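Long-range contacts in beta-glucuronidase (Dictyoglomus thermophilum, PDB 6XXW), which probably hydrolyses beta-D-glucuronides, as expected of a glycosyl hydrolase family 2 beta-glucuronidase: residues Gly281-Arg286 against Pro440-Thr445; Glu347-Ala352 against Ala400-His405; Gly356-Glu361 against Ser407-Ser412. All coordinates share one frame; numbering follows the deposited sequence.

Contact 1 (Gly281-Arg286 against Pro440-Thr445); sequences GIRTVR and PTRPIT. With TRS (2-amino-2-hydroxymethyl-propane-1,3-diol), chain C.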
ATOM      1  N   GLY A 281      22.020   4.479 -38.342  1.00 18.43           N
ATOM      2  CA  GLY A 281      23.124   3.839 -37.644  1.00 20.90           C
ATOM      3  C   GLY A 281      23.722   2.737 -38.492  1.00 23.96           C
ATOM      4  O   GLY A 281      23.011   2.035 -39.212  1.00 27.06           O
ATOM      5  N   ILE A 282      25.038   2.601 -38.412  1.00 23.28           N
ATOM      6  CA  ILE A 282      25.772   1.610 -39.189  1.00 22.63           C
ATOM      7  C   ILE A 282      25.981   0.382 -38.305  1.00 21.25           C
ATOM      8  O   ILE A 282      26.773   0.412 -37.357  1.00 23.06           O
ATOM      9  CB  ILE A 282      27.110   2.171 -39.695  1.00 24.54           C
ATOM     10  CG1 ILE A 282      26.879   3.305 -40.702  1.00 26.20           C
ATOM     11  CG2 ILE A 282      27.954   1.062 -40.318  1.00 19.36           C
ATOM     12  CD1 ILE A 282      28.154   4.083 -41.039  1.00 22.12           C
ATOM     13  N   ARG A 283      25.268  -0.705 -38.606  1.00 18.91           N
ATOM     14  CA  ARG A 283      25.461  -1.956 -37.884  1.00 20.86           C
ATOM     15  C   ARG A 283      24.970  -3.120 -38.734  1.00 20.09           C
ATOM     16  O   ARG A 283      24.103  -2.958 -39.597  1.00 23.60           O
ATOM     17  CB  ARG A 283      24.733  -1.955 -36.533  1.00 22.11           C
ATOM     18  CG  ARG A 283      23.393  -2.708 -36.529  1.00 23.29           C
ATOM     19  CD  ARG A 283      22.299  -1.767 -36.943  1.00 27.42           C
ATOM     20  NE  ARG A 283      20.955  -2.360 -36.962  1.00 20.50           N
ATOM     21  CZ  ARG A 283      20.457  -3.084 -37.963  1.00 24.78           C
ATOM     22  NH1 ARG A 283      21.203  -3.363 -39.029  1.00 20.51           N
ATOM     23  NH2 ARG A 283      19.203  -3.521 -37.903  1.00 20.08           N
ATOM     24  N   THR A 284      25.515  -4.304 -38.456  1.00 20.34           N
ATOM     25  CA  THR A 284      25.049  -5.538 -39.073  1.00 22.79           C
ATOM     26  C   THR A 284      24.455  -6.447 -38.011  1.00 21.77           C
ATOM     27  O   THR A 284      24.843  -6.396 -36.837  1.00 25.38           O
ATOM     28  CB  THR A 284      26.174  -6.291 -39.795  1.00 24.45           C
ATOM     29  OG1 THR A 284      27.188  -6.646 -38.847  1.00 24.55           O
ATOM     30  CG2 THR A 284      26.780  -5.422 -40.893  1.00 28.43           C
ATOM     31  N   VAL A 285      23.523  -7.292 -38.434  1.00 23.35           N
ATOM     32  CA  VAL A 285      22.938  -8.299 -37.557  1.00 24.20           C
ATOM     33  C   VAL A 285      22.882  -9.623 -38.310  1.00 22.72           C
ATOM     34  O   VAL A 285      22.509  -9.667 -39.488  1.00 24.72           O
ATOM     35  CB  VAL A 285      21.552  -7.860 -37.033  1.00 22.78           C
ATOM     36  CG1 VAL A 285      20.614  -7.527 -38.174  1.00 28.27           C
ATOM     37  CG2 VAL A 285      20.948  -8.949 -36.156  1.00 28.16           C
ATOM     38  N   ARG A 286      23.259 -10.701 -37.626  1.00 22.19           N
ATOM     39  CA  ARG A 286      23.400 -12.004 -38.261  1.00 28.02           C
ATOM     40  C   ARG A 286      23.312 -13.091 -37.195  1.00 27.80           C
ATOM     41  O   ARG A 286      23.888 -12.948 -36.114  1.00 26.16           O
ATOM     42  CB  ARG A 286      24.747 -12.072 -38.993  1.00 28.99           C
ATOM     43  CG  ARG A 286      24.969 -13.283 -39.836  1.00 40.98           C
ATOM     44  CD  ARG A 286      26.146 -13.044 -40.757  1.00 41.72           C
ATOM     45  NE  ARG A 286      27.428 -13.118 -40.063  1.00 37.37           N
ATOM     46  CZ  ARG A 286      28.036 -14.258 -39.745  1.00 42.27           C
ATOM     47  NH1 ARG A 286      27.470 -15.421 -40.047  1.00 37.08           N
ATOM     48  NH2 ARG A 286      29.209 -14.237 -39.132  1.00 35.85           N
ATOM     49  N   PRO A 440      15.303  -9.151 -45.982  1.00 25.72           N
ATOM     50  CA  PRO A 440      16.324 -10.177 -45.732  1.00 22.86           C
ATOM     51  C   PRO A 440      17.447  -9.729 -44.815  1.00 25.69           C
ATOM     52  O   PRO A 440      18.369 -10.516 -44.596  1.00 24.42           O
ATOM     53  CB  PRO A 440      16.869 -10.481 -47.134  1.00 23.65           C
ATOM     54  CG  PRO A 440      16.612  -9.252 -47.915  1.00 24.10           C
ATOM     55  CD  PRO A 440      15.338  -8.658 -47.373  1.00 23.53           C
ATOM     56  N   THR A 441      17.415  -8.512 -44.258  1.00 21.59           N
ATOM     57  CA  THR A 441      18.551  -7.993 -43.502  1.00 22.70           C
ATOM     58  C   THR A 441      18.430  -8.197 -41.993  1.00 24.52           C
ATOM     59  O   THR A 441      19.367  -7.852 -41.270  1.00 21.57           O
ATOM     60  CB  THR A 441      18.768  -6.495 -43.789  1.00 24.81           C
ATOM     61  OG1 THR A 441      17.777  -5.708 -43.112  1.00 24.62           O
ATOM     62  CG2 THR A 441      18.736  -6.188 -45.292  1.00 26.36           C
ATOM     63  N   ARG A 442      17.315  -8.741 -41.499  1.00 17.52           N
ATOM     64  CA  ARG A 442      17.140  -8.952 -40.066  1.00 20.26           C
ATOM     65  C   ARG A 442      16.596 -10.348 -39.798  1.00 22.37           C
ATOM     66  O   ARG A 442      15.737 -10.835 -40.542  1.00 21.39           O
ATOM     67  CB  ARG A 442      16.177  -7.918 -39.444  1.00 17.15           C
ATOM     68  CG  ARG A 442      16.598  -6.464 -39.591  1.00 18.60           C
ATOM     69  CD  ARG A 442      15.480  -5.560 -39.129  1.00 18.40           C
ATOM     70  NE  ARG A 442      15.926  -4.181 -38.968  1.00 19.88           N
ATOM     71  CZ  ARG A 442      15.942  -3.291 -39.942  1.00 17.88           C
ATOM     72  NH1 ARG A 442      15.537  -3.647 -41.161  1.00 16.55           N
ATOM     73  NH2 ARG A 442      16.363  -2.047 -39.697  1.00 18.50           N
ATOM     74  N   PRO A 443      17.043 -10.995 -38.725  1.00 16.90           N
ATOM     75  CA  PRO A 443      16.489 -12.302 -38.372  1.00 17.85           C
ATOM     76  C   PRO A 443      15.024 -12.202 -37.977  1.00 20.34           C
ATOM     77  O   PRO A 443      14.486 -11.125 -37.700  1.00 20.77           O
ATOM     78  CB  PRO A 443      17.350 -12.751 -37.186  1.00 20.73           C
ATOM     79  CG  PRO A 443      17.882 -11.489 -36.612  1.00 20.91           C
ATOM     80  CD  PRO A 443      18.091 -10.566 -37.783  1.00 17.69           C
ATOM     81  N   ILE A 444      14.385 -13.369 -37.955  1.00 16.34           N
ATOM     82  CA  ILE A 444      12.968 -13.515 -37.661  1.00 16.15           C
ATOM     83  C   ILE A 444      12.791 -14.492 -36.508  1.00 17.70           C
ATOM     84  O   ILE A 444      13.496 -15.505 -36.436  1.00 20.68           O
ATOM     85  CB  ILE A 444      12.199 -14.009 -38.901  1.00 17.01           C
ATOM     86  CG1 ILE A 444      12.332 -12.994 -40.035  1.00 19.27           C
ATOM     87  CG2 ILE A 444      10.737 -14.296 -38.550  1.00 18.95           C
ATOM     88  CD1 ILE A 444      11.882 -13.540 -41.360  1.00 22.98           C
ATOM     89  N   THR A 445      11.845 -14.198 -35.607  1.00 18.71           N
ATOM     90  CA  THR A 445      11.488 -15.110 -34.526  1.00 18.66           C
ATOM     91  C   THR A 445       9.968 -15.205 -34.421  1.00 18.20           C
ATOM     92  O   THR A 445       9.218 -14.524 -35.132  1.00 18.60           O
ATOM     93  CB  THR A 445      12.091 -14.662 -33.171  1.00 22.13           C
ATOM     94  OG1 THR A 445      11.875 -15.671 -32.162  1.00 20.44           O
ATOM     95  CG2 THR A 445      11.457 -13.380 -32.706  1.00 16.15           C
TER
HETATM   96  C   TRS C 602      23.237  -8.567 -42.563  1.00 42.89           C
HETATM   97  C1  TRS C 602      23.127  -8.712 -44.079  1.00 48.94           C
HETATM   98  C2  TRS C 602      23.579  -7.138 -42.154  1.00 39.18           C
HETATM   99  C3  TRS C 602      24.332  -9.497 -42.053  1.00 42.65           C
HETATM  100  N   TRS C 602      21.949  -8.903 -41.947  1.00 29.71           N
HETATM  101  O1  TRS C 602      21.899  -8.176 -44.518  1.00 46.87           O
HETATM  102  O2  TRS C 602      22.704  -6.700 -41.128  1.00 28.14           O
HETATM  103  O3  TRS C 602      24.155 -10.781 -42.601  1.00 44.64           O
HETATM  104  O   HOH W   1      19.326  -4.681 -40.711  1.00 23.17           O
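The backbones come nearest at Val285 and Arg442, whose CA atoms lie 6.4 Å apart, and no direct hydrogen bond joins the two segments. Val285 points its side chain across the gap. With CG2 anti to the backbone N, that methyl meets CD of Pro443 at 3.7 Å, while CG1 rests against Thr441 O. Residues 281-286 lead from a five-stranded antiparallel sheet into a short hairpin, and Pro440-Thr445 enters strand 444-448 of the TIM barrel, laying the interdomain linker against the barrel. Beside the backbone of Val285 a Tris molecule, probably from the crystallisation liquor, bridges the two segments: its N donates to Val285 O (2.6 Å) and to Thr441 O (2.9 Å), and Val285 N donates to its O2 in a nearly straight bond (167°). Arg283 and Arg442 cross at about a right angle, NH2 of Arg283 lying 3.5 Å from NE of Arg442 with the guanidinium planes 65° apart. Both nitrogens donate to Val408 O, which probably eases the meeting of like charges, and Arg283 NE donates to Pro406 O. Arg283 NH1 donates in its own plane to a water (2.8 Å), which hydrogen-bonds in turn to Thr441 OG1, itself paired with Asp439.

Contact 2 (Glu347-Ala352 against Ala400-His405); sequences EILFLA and ARDKNH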
ATOM      1  N   GLU A 347       8.088   7.224 -32.653  1.00 18.31           N
ATOM      2  CA  GLU A 347       8.812   7.997 -31.650  1.00 19.00           C
ATOM      3  C   GLU A 347       9.663   7.101 -30.760  1.00 20.65           C
ATOM      4  O   GLU A 347      10.819   7.420 -30.466  1.00 19.04           O
ATOM      5  CB  GLU A 347       7.805   8.801 -30.817  1.00 24.28           C
ATOM      6  CG  GLU A 347       7.261  10.064 -31.505  1.00 26.55           C
ATOM      7  CD  GLU A 347       6.080   9.811 -32.453  1.00 34.66           C
ATOM      8  OE1 GLU A 347       5.664   8.642 -32.639  1.00 22.65           O
ATOM      9  OE2 GLU A 347       5.565  10.803 -33.020  1.00 37.38           O
ATOM     10  N   ILE A 348       9.124   5.953 -30.340  1.00 17.91           N
ATOM     11  CA  ILE A 348       9.900   5.082 -29.463  1.00 19.00           C
ATOM     12  C   ILE A 348      11.107   4.491 -30.202  1.00 20.98           C
ATOM     13  O   ILE A 348      12.190   4.328 -29.620  1.00 17.01           O
ATOM     14  CB  ILE A 348       8.992   3.996 -28.860  1.00 19.08           C
ATOM     15  CG1 ILE A 348       8.186   4.605 -27.706  1.00 18.89           C
ATOM     16  CG2 ILE A 348       9.824   2.788 -28.371  1.00 21.13           C
ATOM     17  CD1 ILE A 348       7.116   3.653 -27.154  1.00 25.67           C
ATOM     18  N   LEU A 349      10.962   4.198 -31.498  1.00 15.86           N
ATOM     19  CA  LEU A 349      12.097   3.650 -32.245  1.00 17.15           C
ATOM     20  C   LEU A 349      13.183   4.701 -32.487  1.00 18.06           C
ATOM     21  O   LEU A 349      14.380   4.374 -32.452  1.00 20.03           O
ATOM     22  CB  LEU A 349      11.624   3.047 -33.575  1.00 18.69           C
ATOM     23  CG  LEU A 349      10.706   1.834 -33.417  1.00 21.43           C
ATOM     24  CD1 LEU A 349      10.453   1.205 -34.762  1.00 22.48           C
ATOM     25  CD2 LEU A 349      11.322   0.808 -32.480  1.00 20.47           C
ATOM     26  N   PHE A 350      12.800   5.962 -32.739  1.00 16.57           N
ATOM     27  CA  PHE A 350      13.809   7.016 -32.853  1.00 16.94           C
ATOM     28  C   PHE A 350      14.575   7.171 -31.548  1.00 19.71           C
ATOM     29  O   PHE A 350      15.794   7.390 -31.555  1.00 18.38           O
ATOM     30  CB  PHE A 350      13.170   8.347 -33.249  1.00 20.14           C
ATOM     31  CG  PHE A 350      12.832   8.447 -34.706  1.00 23.43           C
ATOM     32  CD1 PHE A 350      13.831   8.625 -35.656  1.00 23.93           C
ATOM     33  CD2 PHE A 350      11.514   8.351 -35.131  1.00 21.71           C
ATOM     34  CE1 PHE A 350      13.516   8.712 -37.012  1.00 21.87           C
ATOM     35  CE2 PHE A 350      11.196   8.428 -36.480  1.00 21.87           C
ATOM     36  CZ  PHE A 350      12.201   8.609 -37.418  1.00 23.74           C
ATOM     37  N   LEU A 351      13.876   7.051 -30.411  1.00 17.56           N
ATOM     38  CA  LEU A 351      14.553   7.093 -29.121  1.00 16.69           C
ATOM     39  C   LEU A 351      15.453   5.875 -28.928  1.00 17.49           C
ATOM     40  O   LEU A 351      16.577   6.005 -28.431  1.00 19.32           O
ATOM     41  CB  LEU A 351      13.526   7.198 -27.992  1.00 17.47           C
ATOM     42  CG  LEU A 351      12.774   8.530 -27.886  1.00 20.97           C
ATOM     43  CD1 LEU A 351      11.692   8.450 -26.797  1.00 21.09           C
ATOM     44  CD2 LEU A 351      13.778   9.635 -27.580  1.00 19.44           C
ATOM     45  N   ALA A 352      14.987   4.682 -29.314  1.00 17.81           N
ATOM     46  CA  ALA A 352      15.859   3.521 -29.182  1.00 16.69           C
ATOM     47  C   ALA A 352      17.121   3.694 -30.024  1.00 21.83           C
ATOM     48  O   ALA A 352      18.216   3.290 -29.598  1.00 16.53           O
ATOM     49  CB  ALA A 352      15.110   2.246 -29.547  1.00 15.98           C
ATOM     50  N   ALA A 400       7.863  -1.468 -44.038  1.00 23.05           N
ATOM     51  CA  ALA A 400       7.962  -0.206 -44.769  1.00 18.72           C
ATOM     52  C   ALA A 400       8.154   0.967 -43.813  1.00 20.17           C
ATOM     53  O   ALA A 400       8.873   1.927 -44.125  1.00 19.60           O
ATOM     54  CB  ALA A 400       6.720   0.007 -45.643  1.00 22.24           C
ATOM     55  N   ARG A 401       7.522   0.913 -42.639  1.00 16.64           N
ATOM     56  CA  ARG A 401       7.666   2.024 -41.705  1.00 18.83           C
ATOM     57  C   ARG A 401       9.042   2.031 -41.054  1.00 19.70           C
ATOM     58  O   ARG A 401       9.663   3.091 -40.926  1.00 19.70           O
ATOM     59  CB  ARG A 401       6.583   1.973 -40.632  1.00 19.13           C
ATOM     60  CG  ARG A 401       6.456   3.278 -39.847  1.00 18.64           C
ATOM     61  CD  ARG A 401       5.600   3.089 -38.606  1.00 18.77           C
ATOM     62  NE  ARG A 401       6.282   2.288 -37.586  1.00 21.95           N
ATOM     63  CZ  ARG A 401       5.786   2.023 -36.384  1.00 20.27           C
ATOM     64  NH1 ARG A 401       4.603   2.514 -36.023  1.00 19.93           N
ATOM     65  NH2 ARG A 401       6.478   1.268 -35.542  1.00 19.38           N
ATOM     66  N   ASP A 402       9.540   0.863 -40.639  1.00 15.45           N
ATOM     67  CA  ASP A 402      10.649   0.804 -39.692  1.00 19.39           C
ATOM     68  C   ASP A 402      11.942   0.251 -40.272  1.00 20.32           C
ATOM     69  O   ASP A 402      12.928   0.127 -39.531  1.00 20.09           O
ATOM     70  CB  ASP A 402      10.222  -0.011 -38.464  1.00 17.05           C
ATOM     71  CG  ASP A 402       9.115   0.679 -37.688  1.00 24.17           C
ATOM     72  OD1 ASP A 402       8.895   1.886 -37.929  1.00 19.70           O
ATOM     73  OD2 ASP A 402       8.455   0.045 -36.849  1.00 27.09           O
ATOM     74  N   LYS A 403      11.986  -0.027 -41.582  1.00 19.29           N
ATOM     75  CA  LYS A 403      13.141  -0.684 -42.194  1.00 18.72           C
ATOM     76  C   LYS A 403      14.455   0.067 -41.999  1.00 15.69           C
ATOM     77  O   LYS A 403      15.517  -0.562 -42.074  1.00 20.00           O
ATOM     78  CB  LYS A 403      12.911  -0.874 -43.706  1.00 16.82           C
ATOM     79  CG  LYS A 403      12.559   0.453 -44.429  1.00 18.92           C
ATOM     80  CD  LYS A 403      12.319   0.262 -45.908  1.00 26.00           C
ATOM     81  CE  LYS A 403      11.951   1.583 -46.597  1.00 23.14           C
ATOM     82  NZ  LYS A 403      10.523   1.981 -46.444  1.00 36.16           N
ATOM     83  N   ASN A 404      14.424   1.383 -41.762  1.00 17.12           N
ATOM     84  CA  ASN A 404      15.651   2.183 -41.668  1.00 17.68           C
ATOM     85  C   ASN A 404      16.093   2.498 -40.231  1.00 23.39           C
ATOM     86  O   ASN A 404      17.059   3.250 -40.046  1.00 19.85           O
ATOM     87  CB  ASN A 404      15.490   3.483 -42.461  1.00 22.23           C
ATOM     88  CG  ASN A 404      15.296   3.215 -43.942  1.00 18.58           C
ATOM     89  OD1 ASN A 404      15.867   2.272 -44.473  1.00 18.61           O
ATOM     90  ND2 ASN A 404      14.461   4.017 -44.600  1.00 21.86           N
ATOM     91  N   HIS A 405      15.444   1.929 -39.214  1.00 21.50           N
ATOM     92  CA  HIS A 405      15.867   2.161 -37.835  1.00 19.63           C
ATOM     93  C   HIS A 405      16.979   1.184 -37.469  1.00 20.17           C
ATOM     94  O   HIS A 405      16.772  -0.037 -37.558  1.00 19.49           O
ATOM     95  CB  HIS A 405      14.699   1.998 -36.870  1.00 20.27           C
ATOM     96  CG  HIS A 405      13.745   3.150 -36.874  1.00 20.11           C
ATOM     97  ND1 HIS A 405      14.055   4.374 -36.316  1.00 22.46           N
ATOM     98  CD2 HIS A 405      12.491   3.269 -37.372  1.00 23.56           C
ATOM     99  CE1 HIS A 405      13.033   5.198 -36.469  1.00 21.53           C
ATOM    100  NE2 HIS A 405      12.071   4.552 -37.106  1.00 25.69           N
TER
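An aromatic edge-to-face pair and a CH-pi contact join helix 346-355 to the turn that follows helix 385-402, on the helical outside of the TIM barrel; no hydrogen bond crosses between the segments. The imidazole of His405 is the central piece, brought back toward helix 346-355 by a type I turn from Asp402 to His405. Its edge points into the face of Phe350, the planes 79° apart and the centroids separated by 4.5 Å. CE1 does the touching: it stands over the middle of the benzene ring, almost equally far from all six carbons. One face of the imidazole is covered by Leu349, whose CB lies 3.7 Å from the ring centroid and practically on the ring normal. From there the Leu349 side chain continues toward Asp402. With CG anti to the carbonyl carbon (chi1 -65°), CD1 is carried to the carboxylate of Asp402, where it sits tightly at 3.1 Å from OD2. That carboxylate is gripped side-on by its neighbour Arg401: NE donates to OD1 and NH2 to OD2, each at 2.7 Å, with OD2 using its syn lone pair while the bond to OD1 is tilted well out of the carboxylate plane. The bend of Arg401 at chi3 (71°) folds the guanidinium back for this two-bond salt bridge, and NH2 has a second acidic partner in Glu361. Met278, from strand 273-280, packs on both Phe350 and His405. At ND1 the imidazole is hydrogen-bonded to Asp353, which fixes the rotation of the ring. A carboxylate there would be expected to favour a protonated imidazole, and the more positive C-H at CE1 would then be drawn more strongly to the pi cloud of Phe350.

Contact 3 (Gly356-Glu361 against Ser407-Ser412); sequences GIAVIE and SVIMWS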
ATOM      1  N   GLY A 356      20.609   3.611 -28.028  1.00 20.08           N
ATOM      2  CA  GLY A 356      21.328   2.366 -28.247  1.00 17.91           C
ATOM      3  C   GLY A 356      20.685   1.192 -27.540  1.00 23.42           C
ATOM      4  O   GLY A 356      21.332   0.473 -26.773  1.00 25.13           O
ATOM      5  N   ILE A 357      19.395   0.999 -27.787  1.00 15.97           N
ATOM      6  CA  ILE A 357      18.631  -0.113 -27.245  1.00 15.95           C
ATOM      7  C   ILE A 357      18.184  -0.972 -28.419  1.00 18.65           C
ATOM      8  O   ILE A 357      17.589  -0.463 -29.372  1.00 17.55           O
ATOM      9  CB  ILE A 357      17.419   0.374 -26.427  1.00 17.69           C
ATOM     10  CG1 ILE A 357      17.874   1.241 -25.241  1.00 18.53           C
ATOM     11  CG2 ILE A 357      16.538  -0.826 -26.001  1.00 17.61           C
ATOM     12  CD1 ILE A 357      18.582   0.471 -24.116  1.00 16.91           C
ATOM     13  N   ALA A 358      18.496  -2.262 -28.364  1.00 17.11           N
ATOM     14  CA  ALA A 358      18.128  -3.172 -29.436  1.00 19.97           C
ATOM     15  C   ALA A 358      16.668  -3.563 -29.276  1.00 24.12           C
ATOM     16  O   ALA A 358      16.225  -3.894 -28.174  1.00 21.62           O
ATOM     17  CB  ALA A 358      19.026  -4.412 -29.415  1.00 19.37           C
ATOM     18  N   VAL A 359      15.918  -3.530 -30.371  1.00 19.41           N
ATOM     19  CA  VAL A 359      14.477  -3.733 -30.339  1.00 20.35           C
ATOM     20  C   VAL A 359      14.118  -4.963 -31.172  1.00 17.85           C
ATOM     21  O   VAL A 359      14.518  -5.071 -32.337  1.00 19.21           O
ATOM     22  CB  VAL A 359      13.734  -2.488 -30.852  1.00 20.91           C
ATOM     23  CG1 VAL A 359      12.252  -2.758 -30.935  1.00 18.34           C
ATOM     24  CG2 VAL A 359      14.014  -1.296 -29.936  1.00 16.27           C
ATOM     25  N   ILE A 360      13.367  -5.878 -30.575  1.00 17.00           N
ATOM     26  CA  ILE A 360      12.650  -6.913 -31.317  1.00 15.55           C
ATOM     27  C   ILE A 360      11.254  -6.359 -31.547  1.00 17.27           C
ATOM     28  O   ILE A 360      10.476  -6.229 -30.599  1.00 16.37           O
ATOM     29  CB  ILE A 360      12.590  -8.241 -30.542  1.00 16.27           C
ATOM     30  CG1 ILE A 360      13.994  -8.739 -30.180  1.00 19.17           C
ATOM     31  CG2 ILE A 360      11.847  -9.300 -31.357  1.00 16.02           C
ATOM     32  CD1 ILE A 360      14.014  -9.845 -29.120  1.00 21.03           C
ATOM     33  N   GLU A 361      10.911  -6.029 -32.788  1.00 14.48           N
ATOM     34  CA  GLU A 361       9.600  -5.447 -33.029  1.00 16.50           C
ATOM     35  C   GLU A 361       8.634  -6.515 -33.517  1.00 19.16           C
ATOM     36  O   GLU A 361       8.965  -7.313 -34.400  1.00 18.53           O
ATOM     37  CB  GLU A 361       9.653  -4.283 -34.013  1.00 18.92           C
ATOM     38  CG  GLU A 361       8.290  -3.617 -34.136  1.00 18.42           C
ATOM     39  CD  GLU A 361       8.380  -2.205 -34.636  1.00 24.41           C
ATOM     40  OE1 GLU A 361       9.218  -1.961 -35.529  1.00 23.07           O
ATOM     41  OE2 GLU A 361       7.619  -1.351 -34.131  1.00 19.74           O
ATOM     42  N   SER A 407      17.873   0.475 -34.521  1.00 15.73           N
ATOM     43  CA  SER A 407      17.507  -0.170 -33.264  1.00 14.02           C
ATOM     44  C   SER A 407      16.707  -1.451 -33.479  1.00 15.76           C
ATOM     45  O   SER A 407      16.803  -2.374 -32.657  1.00 16.89           O
ATOM     46  CB  SER A 407      16.715   0.805 -32.384  1.00 19.28           C
ATOM     47  OG  SER A 407      15.467   1.159 -32.989  1.00 19.58           O
ATOM     48  N   VAL A 408      15.907  -1.536 -34.549  1.00 18.57           N
ATOM     49  CA  VAL A 408      15.193  -2.781 -34.826  1.00 15.77           C
ATOM     50  C   VAL A 408      16.190  -3.811 -35.346  1.00 17.19           C
ATOM     51  O   VAL A 408      16.807  -3.627 -36.406  1.00 16.30           O
ATOM     52  CB  VAL A 408      14.056  -2.574 -35.838  1.00 16.67           C
ATOM     53  CG1 VAL A 408      13.361  -3.931 -36.123  1.00 15.89           C
ATOM     54  CG2 VAL A 408      13.053  -1.539 -35.371  1.00 15.23           C
ATOM     55  N   ILE A 409      16.329  -4.924 -34.624  1.00 15.88           N
ATOM     56  CA  ILE A 409      17.304  -5.940 -34.990  1.00 17.01           C
ATOM     57  C   ILE A 409      16.682  -7.301 -35.226  1.00 19.95           C
ATOM     58  O   ILE A 409      17.408  -8.251 -35.484  1.00 19.75           O
ATOM     59  CB  ILE A 409      18.444  -6.044 -33.950  1.00 19.73           C
ATOM     60  CG1 ILE A 409      17.904  -5.986 -32.523  1.00 17.98           C
ATOM     61  CG2 ILE A 409      19.477  -4.934 -34.196  1.00 19.18           C
ATOM     62  CD1 ILE A 409      17.074  -7.154 -32.102  1.00 18.37           C
ATOM     63  N   MET A 410      15.359  -7.422 -35.147  1.00 20.61           N
ATOM     64  CA  MET A 410      14.676  -8.702 -35.321  1.00 18.34           C
ATOM     65  C   MET A 410      13.187  -8.429 -35.416  1.00 15.21           C
ATOM     66  O   MET A 410      12.669  -7.536 -34.740  1.00 17.92           O
ATOM     67  CB  MET A 410      14.956  -9.669 -34.156  1.00 13.39           C
ATOM     68  CG  MET A 410      14.304 -11.044 -34.315  1.00 18.35           C
ATOM     69  SD  MET A 410      15.219 -12.423 -33.586  1.00 20.56           S
ATOM     70  CE  MET A 410      15.246 -11.974 -31.827  1.00 15.81           C
ATOM     71  N   TRP A 411      12.499  -9.222 -36.235  1.00 16.85           N
ATOM     72  CA  TRP A 411      11.046  -9.181 -36.321  1.00 16.80           C
ATOM     73  C   TRP A 411      10.449 -10.389 -35.609  1.00 17.79           C
ATOM     74  O   TRP A 411      10.905 -11.526 -35.807  1.00 16.64           O
ATOM     75  CB  TRP A 411      10.567  -9.189 -37.785  1.00 16.93           C
ATOM     76  CG  TRP A 411      11.172  -8.119 -38.670  1.00 17.30           C
ATOM     77  CD1 TRP A 411      12.047  -8.318 -39.699  1.00 19.80           C
ATOM     78  CD2 TRP A 411      10.914  -6.705 -38.627  1.00 18.23           C
ATOM     79  NE1 TRP A 411      12.364  -7.116 -40.291  1.00 17.04           N
ATOM     80  CE2 TRP A 411      11.679  -6.111 -39.658  1.00 21.62           C
ATOM     81  CE3 TRP A 411      10.117  -5.884 -37.819  1.00 17.20           C
ATOM     82  CZ2 TRP A 411      11.689  -4.727 -39.888  1.00 18.55           C
ATOM     83  CZ3 TRP A 411      10.120  -4.488 -38.059  1.00 16.94           C
ATOM     84  CH2 TRP A 411      10.898  -3.937 -39.086  1.00 17.04           C
ATOM     85  N   SER A 412       9.400 -10.154 -34.816  1.00 13.51           N
ATOM     86  CA  SER A 412       8.626 -11.232 -34.199  1.00 15.82           C
ATOM     87  C   SER A 412       7.276 -11.321 -34.893  1.00 15.66           C
ATOM     88  O   SER A 412       6.552 -10.327 -34.971  1.00 18.44           O
ATOM     89  CB  SER A 412       8.433 -11.007 -32.699  1.00 19.59           C
ATOM     90  OG  SER A 412       7.578 -12.018 -32.175  1.00 17.31           O
TER
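Val359 donates its N-H to Ser407 O at 2.7 Å, the shortest bond in a ladder between neighbouring parallel strands of the TIM barrel, 358-362 and 408-415. The connection between them is a beta-alpha-beta crossover through helix 385-402. Val359 then uses its carbonyl: Val359 O accepts the N-H of Ile409 (N to O 2.9 Å) in a nearly straight bond, supplemented by a CA-H...O contact from Val408. Further along, Glu361 repeats the pattern, its N donating to Met410 O (3.0 Å) and its O accepting from Ser412 N (2.9 Å). The strand axes run 27° apart. Val359 is bridged to Val408 and Glu361 to Trp411, a step of two residues on one strand against three on the other: a beta bulge at Ile409-Met410, where Ile409 leaves extended geometry. CG1 of Ile409 stands between the backbone N and the carbonyl carbon (chi1 43°), which folds CD1 over Val359 O and sets CG1 against Ala358 CB. On the face carrying Val359, Val408, Glu361 and Trp411, helix 346-355 packs on the first three and helix 385-402 on the last two. Glu361 and Trp411 lie alongside, pointing the same way, with carboxylate and indole planes only 8° apart. Glu361 OE1 lies at the indole edge, 3.7 Å from CZ3 of Trp411, while OE2 is in a salt bridge with Arg401 and the indole NE1 is bonded to Asp439. The other face bears Ile360 and Met410, also side by side, where CD1 of Ile360 meets the terminal CE of Met410 at 3.7 Å.

Contacts 2 and 3 both lie within the chain loop closed by contact 1. Val408 O of contact 3 receives Arg442 NE and Arg283 NH2 of contact 1, each at 2.8 Å; Arg442 NH2 reaches Lys403 O at 2.9 Å and His405 O at 3.0 Å in contact 2. Contacts 2 and 3 share the buried acidic pair Asp402 OD2 and Glu361 OE1, 2.5 Å apart, so a proton may be shared, though none is located. The centre of contact 3 lies about 9 Å from each of the others. Further Tris, probably from the crystallisation liquor, hydrogen-bonds to Gly281 O in contact 1 and to Lys403 O and Asn404 O in contact 2.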